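Local coordinates for protein tungsten formylmethanofuran dehydrogenase subunit E (Syntrophus aciditrophicus, PDB 3D00) that is of unproven function but belongs to the FmdE family implicated in microbial methanogenesis and binds zinc through a C-terminal treble-clef finger, at residues T3-L8 with G33-D38; E14-I19 with G29-G34; R99-V104 with I142-N147. One frame throughout, in Å; residues are numbered along the deposited sequence.

Contact 1 (T3-L8 with G33-D38); sequences TARNIL and GGFMVD
Arg-5, Ile-7 and Leu-8 belong to an extended N-terminal loop that is laid over helix 28-42, meeting Gly-34, Phe-35 and Asp-38 in a partly buried loop-on-helix contact with one hydrogen bond at its end. That bond runs from Leu-8 N to Asp-38 OD1, 2.9 Å long with an N-H...O angle of 150°. Asp-38 CB already points toward the loop, and CG stands anti to the backbone N (chi1 177°); OD1 is met on its anti side, with the donor tilted out of the carboxylate plane. The rest is mostly packing of carbon atoms. Phe-35 CB points away from the loop, but the ring turns back to meet it, and Arg-5 CD lies 3.5 Å from Phe-35 CZ. The two side chains cross at about a right angle; Arg-5 touches the ring through CB and CD, with the guanidinium plane turned 89° from that of the ring. Ile-7 CD1 sits over one face of the same ring, while Ile-7 CG2 comes to 3.6 Å from Gly-34 O. In the alpha+beta core domain of the FmdE family, the loop thereby covers one flank of the long helix just before the chain enters helix 12-23. A CB on Gly-34 would point at the loop and lie 3.3 Å from Ile-7 CD1, a tight fit. Beyond the ring, Arg-5 NH2 donates to the carbonyl of Glu-137, and Pro-140 packs against both Arg-5 and Phe-35. Leu-67 of helix 60-67 also touches Ile-7 and Leu-8.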
loop_
_atom_site.group_PDB
_atom_site.type_symbol
_atom_site.label_atom_id
_atom_site.label_comp_id
_atom_site.label_asym_id
_atom_site.label_seq_id
_atom_site.Cartn_x
_atom_site.Cartn_y
_atom_site.Cartn_z
ATOM N N THR A 3 -11.192 28.295 6.939
ATOM C CA THR A 3 -11.217 27.616 8.273
ATOM C C THR A 3 -9.923 26.882 8.641
ATOM O O THR A 3 -9.405 26.120 7.828
ATOM C CB THR A 3 -12.383 26.575 8.411
ATOM O OG1 THR A 3 -13.629 27.129 7.936
ATOM C CG2 THR A 3 -12.542 26.126 9.899
ATOM N N ALA A 4 -9.429 27.104 9.869
ATOM C CA ALA A 4 -8.183 26.479 10.360
ATOM C C ALA A 4 -8.466 25.019 10.604
ATOM O O ALA A 4 -9.351 24.688 11.400
ATOM C CB ALA A 4 -7.714 27.114 11.649
ATOM N N ARG A 5 -7.725 24.156 9.916
ATOM C CA ARG A 5 -8.004 22.741 9.941
ATOM C C ARG A 5 -6.741 21.939 9.853
ATOM O O ARG A 5 -6.490 21.263 8.842
ATOM C CB ARG A 5 -8.944 22.381 8.804
ATOM C CG ARG A 5 -10.328 22.929 9.037
ATOM C CD ARG A 5 -11.310 21.891 8.759
ATOM N NE ARG A 5 -12.653 22.258 9.141
ATOM C CZ ARG A 5 -13.123 22.200 10.380
ATOM N NH1 ARG A 5 -12.351 21.853 11.404
ATOM N NH2 ARG A 5 -14.379 22.508 10.587
ATOM N N ASN A 6 -5.964 21.970 10.931
ATOM C CA ASN A 6 -4.819 21.070 11.074
ATOM C C ASN A 6 -5.112 19.538 11.025
ATOM O O ASN A 6 -6.150 19.038 11.486
ATOM C CB ASN A 6 -4.022 21.451 12.319
ATOM C CG ASN A 6 -3.533 22.880 12.249
ATOM O OD1 ASN A 6 -3.955 23.632 11.366
ATOM N ND2 ASN A 6 -2.648 23.263 13.157
ATOM N N ILE A 7 -4.184 18.814 10.406
ATOM C CA ILE A 7 -4.261 17.353 10.265
ATOM C C ILE A 7 -3.016 16.782 10.916
ATOM O O ILE A 7 -1.906 16.965 10.418
ATOM C CB ILE A 7 -4.401 16.953 8.811
ATOM C CG1 ILE A 7 -5.825 17.299 8.358
ATOM C CG2 ILE A 7 -4.124 15.454 8.641
ATOM C CD1 ILE A 7 -5.941 17.586 6.907
ATOM N N LEU A 8 -3.223 16.137 12.065
ATOM C CA LEU A 8 -2.168 15.852 13.031
ATOM C C LEU A 8 -1.274 17.118 13.205
ATOM O O LEU A 8 -1.787 18.163 13.598
ATOM C CB LEU A 8 -1.398 14.570 12.652
ATOM C CG LEU A 8 -2.185 13.241 12.612
ATOM C CD1 LEU A 8 -1.289 12.164 12.175
ATOM C CD2 LEU A 8 -2.774 12.875 13.969
ATOM N N GLY A 33 -9.811 11.550 4.141
ATOM C CA GLY A 33 -8.981 10.577 4.806
ATOM C C GLY A 33 -8.106 11.154 5.877
ATOM O O GLY A 33 -7.944 10.525 6.905
ATOM N N GLY A 34 -7.522 12.333 5.620
ATOM C CA GLY A 34 -6.764 13.075 6.636
ATOM C C GLY A 34 -7.531 13.421 7.902
ATOM O O GLY A 34 -6.987 13.382 9.036
ATOM N N PHE A 35 -8.771 13.850 7.711
ATOM C CA PHE A 35 -9.621 14.173 8.835
ATOM C C PHE A 35 -9.934 12.928 9.574
ATOM O O PHE A 35 -10.054 12.946 10.767
ATOM C CB PHE A 35 -10.884 14.881 8.382
ATOM C CG PHE A 35 -10.643 16.285 7.965
ATOM C CD1 PHE A 35 -10.248 17.233 8.897
ATOM C CD2 PHE A 35 -10.860 16.684 6.657
ATOM C CE1 PHE A 35 -10.036 18.529 8.525
ATOM C CE2 PHE A 35 -10.659 17.978 6.279
ATOM C CZ PHE A 35 -10.235 18.896 7.195
HETATM N N MSE A 36 -10.112 11.838 8.860
HETATM C CA MSE A 36 -10.433 10.582 9.506
HETATM C C MSE A 36 -9.308 10.013 10.353
HETATM O O MSE A 36 -9.513 9.601 11.491
HETATM C CB MSE A 36 -10.881 9.548 8.470
HETATM C CG MSE A 36 -12.188 9.906 7.827
HETATM SE SE MSE A 36 -12.479 8.867 6.186
HETATM C CE MSE A 36 -13.020 7.257 6.886
ATOM N N VAL A 37 -8.114 10.017 9.812
ATOM C CA VAL A 37 -6.948 9.520 10.520
ATOM C C VAL A 37 -6.622 10.421 11.705
ATOM O O VAL A 37 -6.290 9.921 12.782
ATOM C CB VAL A 37 -5.721 9.401 9.578
ATOM C CG1 VAL A 37 -4.402 9.141 10.369
ATOM C CG2 VAL A 37 -5.978 8.338 8.546
ATOM N N ASP A 38 -6.753 11.736 11.517
ATOM C CA ASP A 38 -6.620 12.672 12.620
ATOM C C ASP A 38 -7.600 12.410 13.777
ATOM O O ASP A 38 -7.193 12.387 14.926
ATOM C CB ASP A 38 -6.777 14.111 12.101
ATOM C CG ASP A 38 -6.729 15.139 13.195
ATOM O OD1 ASP A 38 -5.623 15.581 13.582
ATOM O OD2 ASP A 38 -7.808 15.530 13.638
#

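Contact 2 (E14-I19 with G29-G34); sequences EYVEKI and GVLIGG
Tyr-15 reaches from helix 12-23 to the backbone of helix 28-42 and joins the two at Val-30 and Gly-34. Its CB already points at the second helix, and CG is anti to the backbone N (chi1 175°). Further out, CE2 lies 4.0 Å from Gly-34 CA, and CZ approaches the same carbon a little more closely. Within its own helix, Ile-19 CG2 covers one face of the ring, offset toward the rim; from the second helix, Val-30 O and Leu-31 CA sit at the ring edge, near its plane. At the tip, OH donates to Val-30 O in a short 2.5 Å hydrogen bond. The hydroxyl stands above the carbonyl plane, 40° out of it, and Gly-34 N, the ordinary helical partner of this oxygen, comes from the opposite face. Two donors therefore grip one buried carbonyl. The close approach depends on Gly-34: a CB there would fall 2.7 Å from Tyr-15 CE2, a clash. Thus two successive helices of the FmdE alpha+beta core pack through a tyrosine-to-backbone bond over a glycine. Beside the ring, Leu-31 CD2 touches both Val-16 CG2 (3.6 Å) and Ile-19 CD1 (3.4 Å), the latter tighter than usual for two carbons. The helices are steeply inclined, their short segments approaching to 10.6 Å at the axes with N-to-C directions 133° apart. Helix 60-67 packs against Tyr-15 through Ala-63 and Leu-67, whereas helix 129-138 brings Phe-132 and Ile-135 onto Leu-31.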
loop_
_atom_site.group_PDB
_atom_site.type_symbol
_atom_site.label_atom_id
_atom_site.label_comp_id
_atom_site.label_asym_id
_atom_site.label_seq_id
_atom_site.Cartn_x
_atom_site.Cartn_y
_atom_site.Cartn_z
ATOM N N GLU A 14 -0.335 22.416 4.360
ATOM C CA GLU A 14 0.823 21.502 4.404
ATOM C C GLU A 14 0.408 20.076 4.037
ATOM O O GLU A 14 1.139 19.349 3.335
ATOM C CB GLU A 14 1.471 21.496 5.798
ATOM C CG GLU A 14 2.455 22.651 6.058
ATOM C CD GLU A 14 2.551 23.049 7.527
ATOM O OE1 GLU A 14 2.512 22.175 8.420
ATOM O OE2 GLU A 14 2.662 24.264 7.792
ATOM N N TYR A 15 -0.764 19.671 4.524
ATOM C CA TYR A 15 -1.251 18.315 4.275
ATOM C C TYR A 15 -1.625 18.153 2.795
ATOM O O TYR A 15 -1.257 17.143 2.187
ATOM C CB TYR A 15 -2.400 17.931 5.223
ATOM C CG TYR A 15 -2.987 16.569 4.887
ATOM C CD1 TYR A 15 -2.239 15.382 5.071
ATOM C CD2 TYR A 15 -4.255 16.455 4.315
ATOM C CE1 TYR A 15 -2.781 14.136 4.734
ATOM C CE2 TYR A 15 -4.787 15.230 3.967
ATOM C CZ TYR A 15 -4.050 14.067 4.174
ATOM O OH TYR A 15 -4.594 12.837 3.824
ATOM N N VAL A 16 -2.328 19.138 2.224
ATOM C CA VAL A 16 -2.650 19.138 0.789
ATOM C C VAL A 16 -1.368 19.001 -0.033
ATOM O O VAL A 16 -1.301 18.173 -0.945
ATOM C CB VAL A 16 -3.462 20.392 0.356
ATOM C CG1 VAL A 16 -3.562 20.496 -1.174
ATOM C CG2 VAL A 16 -4.864 20.379 1.002
ATOM N N GLU A 17 -0.347 19.796 0.303
ATOM C CA GLU A 17 0.975 19.717 -0.346
ATOM C C GLU A 17 1.572 18.309 -0.294
ATOM O O GLU A 17 1.932 17.740 -1.330
ATOM N N LYS A 18 1.687 17.763 0.917
ATOM C CA LYS A 18 2.222 16.406 1.112
ATOM C C LYS A 18 1.436 15.364 0.323
ATOM O O LYS A 18 2.028 14.488 -0.321
ATOM C CB LYS A 18 2.267 16.039 2.604
ATOM C CG LYS A 18 3.257 16.903 3.402
ATOM N N ILE A 19 0.111 15.443 0.333
ATOM C CA ILE A 19 -0.664 14.411 -0.350
ATOM C C ILE A 19 -0.669 14.518 -1.876
ATOM O O ILE A 19 -0.635 13.480 -2.541
ATOM C CB ILE A 19 -2.106 14.206 0.226
ATOM C CG1 ILE A 19 -3.054 15.327 -0.089
ATOM C CG2 ILE A 19 -2.077 14.114 1.737
ATOM C CD1 ILE A 19 -4.265 15.272 0.771
ATOM N N GLY A 29 -10.904 11.979 -1.465
ATOM C CA GLY A 29 -10.779 10.834 -0.585
ATOM C C GLY A 29 -9.609 10.888 0.373
ATOM O O GLY A 29 -9.729 10.507 1.537
ATOM N N VAL A 30 -8.464 11.368 -0.107
ATOM C CA VAL A 30 -7.256 11.456 0.724
ATOM C C VAL A 30 -7.331 12.667 1.645
ATOM O O VAL A 30 -6.845 12.633 2.741
ATOM C CB VAL A 30 -5.984 11.512 -0.128
ATOM C CG1 VAL A 30 -4.762 11.389 0.756
ATOM C CG2 VAL A 30 -6.013 10.400 -1.122
ATOM N N LEU A 31 -7.963 13.735 1.182
ATOM C CA LEU A 31 -8.262 14.911 2.029
ATOM C C LEU A 31 -9.219 14.517 3.183
ATOM O O LEU A 31 -8.918 14.720 4.382
ATOM C CB LEU A 31 -8.855 16.052 1.150
ATOM C CG LEU A 31 -7.940 16.710 0.115
ATOM C CD1 LEU A 31 -8.690 17.656 -0.801
ATOM C CD2 LEU A 31 -6.847 17.436 0.830
ATOM N N ILE A 32 -10.353 13.913 2.826
ATOM C CA ILE A 32 -11.290 13.464 3.834
ATOM C C ILE A 32 -10.559 12.466 4.745
ATOM O O ILE A 32 -10.653 12.565 5.950
ATOM C CB ILE A 32 -12.589 12.894 3.229
ATOM C CG1 ILE A 32 -13.347 13.998 2.472
ATOM C CG2 ILE A 32 -13.488 12.343 4.337
ATOM C CD1 ILE A 32 -14.546 13.467 1.696
ATOM N N GLY A 33 -9.811 11.550 4.141
ATOM C CA GLY A 33 -8.981 10.577 4.806
ATOM C C GLY A 33 -8.106 11.154 5.877
ATOM O O GLY A 33 -7.944 10.525 6.905
ATOM N N GLY A 34 -7.522 12.333 5.620
ATOM C CA GLY A 34 -6.764 13.075 6.636
ATOM C C GLY A 34 -7.531 13.421 7.902
ATOM O O GLY A 34 -6.987 13.382 9.036
#

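Contact 3 (R99-V104 with I142-N147); sequences RVFLDV and ILELRN
Phe-101, Glu-144 and Arg-146 pack together on the same face of an antiparallel strand pair, with Arg-99 beside them. Phe-101 CG lies between the backbone N and the carbonyl carbon (chi1 60°), and the ring runs side by side with Glu-144. Glu-144 CB sits over one ring face in a CH-pi contact, 4.1 Å from the centroid. Arg-146 crosses the ring obliquely: Phe-101 CE1 lies over one face of the guanidinium, near its rim, and the two planes are 38° apart. An alanine in place of Phe-101 would probably open a gap beside Glu-144 CB and, with no ring carbon over the face of the Arg-146 guanidinium, leave that group freer to turn. The two arginines point the same way with guanidinium planes only 12° apart, bringing Arg-99 NH1 to 3.1 Å from Arg-146 NH2. Such close like charges are probably eased by Glu-171 of the second subunit, which forms a salt bridge with Arg-99 NH1 and a long, weak ion pair with Arg-146 NH2; Glu-55 takes Arg-99 NH2. The backbone beneath joins the outermost strand, 143-149, to its neighbour 96-102 in the five-stranded mixed sheet of the core domain. Phe-101 with Glu-144 and Arg-99 with Arg-146 are hydrogen-bonded pairs, each joined by two bonds, such as Glu-144 N to Phe-101 O at 2.8 Å, and Asp-103 N extends the series to Ile-142 O at 2.8 Å. On the reverse face Val-100 CG2 meets Leu-145 CD2 at 3.8 Å, and Ala-40 of helix 28-42 packs on Val-100.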
loop_
_atom_site.group_PDB
_atom_site.type_symbol
_atom_site.label_atom_id
_atom_site.label_comp_id
_atom_site.label_asym_id
_atom_site.label_seq_id
_atom_site.Cartn_x
_atom_site.Cartn_y
_atom_site.Cartn_z
ATOM N N ARG A 99 -12.831 2.836 14.886
ATOM C CA ARG A 99 -13.144 2.880 13.487
ATOM C C ARG A 99 -13.800 4.196 13.179
ATOM O O ARG A 99 -14.683 4.647 13.927
ATOM C CB ARG A 99 -14.117 1.783 13.149
ATOM C CG ARG A 99 -14.444 1.677 11.693
ATOM C CD ARG A 99 -15.411 0.498 11.573
ATOM N NE ARG A 99 -15.725 0.204 10.194
ATOM C CZ ARG A 99 -16.812 0.591 9.573
ATOM N NH1 ARG A 99 -17.717 1.282 10.220
ATOM N NH2 ARG A 99 -16.966 0.299 8.288
ATOM N N VAL A 100 -13.386 4.792 12.054
ATOM C CA VAL A 100 -13.910 6.058 11.605
ATOM C C VAL A 100 -14.423 5.884 10.201
ATOM O O VAL A 100 -13.776 5.281 9.359
ATOM C CB VAL A 100 -12.851 7.203 11.618
ATOM C CG1 VAL A 100 -13.528 8.517 11.232
ATOM C CG2 VAL A 100 -12.189 7.307 12.965
ATOM N N PHE A 101 -15.595 6.446 9.970
ATOM C CA PHE A 101 -16.240 6.382 8.712
ATOM C C PHE A 101 -17.095 7.635 8.469
ATOM O O PHE A 101 -17.290 8.467 9.367
ATOM C CB PHE A 101 -17.079 5.090 8.652
ATOM C CG PHE A 101 -18.160 4.969 9.715
ATOM C CD1 PHE A 101 -17.854 4.565 10.985
ATOM C CD2 PHE A 101 -19.478 5.221 9.410
ATOM C CE1 PHE A 101 -18.850 4.416 11.937
ATOM C CE2 PHE A 101 -20.491 5.078 10.359
ATOM C CZ PHE A 101 -20.167 4.674 11.620
ATOM N N LEU A 102 -17.590 7.760 7.244
ATOM C CA LEU A 102 -18.435 8.882 6.864
ATOM C C LEU A 102 -19.902 8.634 7.246
ATOM O O LEU A 102 -20.437 7.543 7.063
ATOM C CB LEU A 102 -18.301 9.185 5.370
ATOM C CG LEU A 102 -17.230 10.209 4.966
ATOM C CD1 LEU A 102 -15.967 9.832 5.661
ATOM C CD2 LEU A 102 -17.039 10.283 3.429
ATOM N N ASP A 103 -20.518 9.677 7.781
ATOM C CA ASP A 103 -21.891 9.664 8.259
ATOM C C ASP A 103 -22.681 10.566 7.292
ATOM O O ASP A 103 -22.638 11.793 7.389
ATOM C CB ASP A 103 -21.903 10.212 9.696
ATOM C CG ASP A 103 -23.153 9.835 10.492
ATOM O OD1 ASP A 103 -23.590 8.667 10.448
ATOM O OD2 ASP A 103 -23.670 10.727 11.219
ATOM N N VAL A 104 -23.361 9.948 6.324
ATOM C CA VAL A 104 -24.160 10.706 5.331
ATOM C C VAL A 104 -25.299 11.497 5.985
ATOM O O VAL A 104 -25.660 12.574 5.476
ATOM C CB VAL A 104 -24.659 9.815 4.169
ATOM C CG1 VAL A 104 -25.474 10.643 3.143
ATOM C CG2 VAL A 104 -23.465 9.142 3.489
ATOM N N ILE A 142 -18.507 15.516 9.175
ATOM C CA ILE A 142 -19.152 14.458 8.407
ATOM C C ILE A 142 -18.706 13.047 8.805
ATOM O O ILE A 142 -19.089 12.062 8.175
ATOM C CB ILE A 142 -18.922 14.684 6.920
ATOM C CG1 ILE A 142 -17.424 14.814 6.609
ATOM C CG2 ILE A 142 -19.678 15.951 6.498
ATOM C CD1 ILE A 142 -17.067 14.568 5.141
ATOM N N LEU A 143 -17.946 12.958 9.888
ATOM C CA LEU A 143 -17.384 11.685 10.348
ATOM C C LEU A 143 -18.099 11.097 11.578
ATOM O O LEU A 143 -18.657 11.833 12.375
ATOM C CB LEU A 143 -15.892 11.902 10.627
ATOM C CG LEU A 143 -15.100 12.447 9.441
ATOM C CD1 LEU A 143 -13.645 12.596 9.846
ATOM C CD2 LEU A 143 -15.240 11.563 8.246
ATOM N N GLU A 144 -18.130 9.773 11.686
ATOM C CA GLU A 144 -18.569 9.092 12.904
ATOM C C GLU A 144 -17.488 8.117 13.359
ATOM O O GLU A 144 -16.735 7.598 12.568
ATOM C CB GLU A 144 -19.898 8.340 12.712
ATOM C CG GLU A 144 -20.643 7.946 14.026
ATOM C CD GLU A 144 -20.672 9.065 15.120
ATOM O OE1 GLU A 144 -19.698 9.195 15.930
ATOM O OE2 GLU A 144 -21.664 9.833 15.181
ATOM N N LEU A 145 -17.471 7.844 14.648
ATOM C CA LEU A 145 -16.425 7.064 15.302
ATOM C C LEU A 145 -17.104 5.929 16.044
ATOM O O LEU A 145 -18.191 6.111 16.596
ATOM C CB LEU A 145 -15.778 7.952 16.345
ATOM C CG LEU A 145 -14.354 8.428 16.450
ATOM C CD1 LEU A 145 -14.347 9.294 17.737
ATOM C CD2 LEU A 145 -13.411 7.288 16.565
ATOM N N ARG A 146 -16.473 4.775 16.114
ATOM C CA ARG A 146 -17.016 3.700 16.922
ATOM C C ARG A 146 -15.875 2.894 17.488
ATOM O O ARG A 146 -14.948 2.605 16.767
ATOM C CB ARG A 146 -17.886 2.803 16.050
ATOM C CG ARG A 146 -18.110 1.449 16.624
ATOM C CD ARG A 146 -19.363 0.828 16.089
ATOM N NE ARG A 146 -19.233 0.519 14.664
ATOM C CZ ARG A 146 -20.027 0.995 13.688
ATOM N NH1 ARG A 146 -21.045 1.830 13.926
ATOM N NH2 ARG A 146 -19.785 0.603 12.441
ATOM N N ASN A 147 -15.933 2.550 18.768
ATOM C CA ASN A 147 -14.983 1.600 19.338
ATOM C C ASN A 147 -15.130 0.205 18.727
ATOM O O ASN A 147 -16.257 -0.305 18.555
ATOM C CB ASN A 147 -15.150 1.525 20.862
ATOM C CG ASN A 147 -14.877 2.850 21.522
ATOM O OD1 ASN A 147 -14.065 3.644 21.004
ATOM N ND2 ASN A 147 -15.555 3.115 22.651
#

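In the fold
Helix 28-42 ties the three contacts together. Contacts 1 and 2 share Gly-33 and Gly-34, their centres lie about 8 Å apart, and they meet where Ile-7 CD1 comes 3.3 Å from Tyr-15 CD2. The sheet lies against another side of the helix: selenomethionine Met-36 places its CG 3.5 Å from Leu-143 CD2, linking contact 1 to contact 3, with centres about 14 Å apart. Contacts 2 and 3 have centres about 18 Å apart and touch through Ile-32 CG2 and Ile-142 CD1, 4.3 Å from each other. All three lie away from the zinc site of Cys-166, Cys-169, Cys-181 and Cys-184, though contact 3 meets Glu-171 of the second subunit's zinc finger.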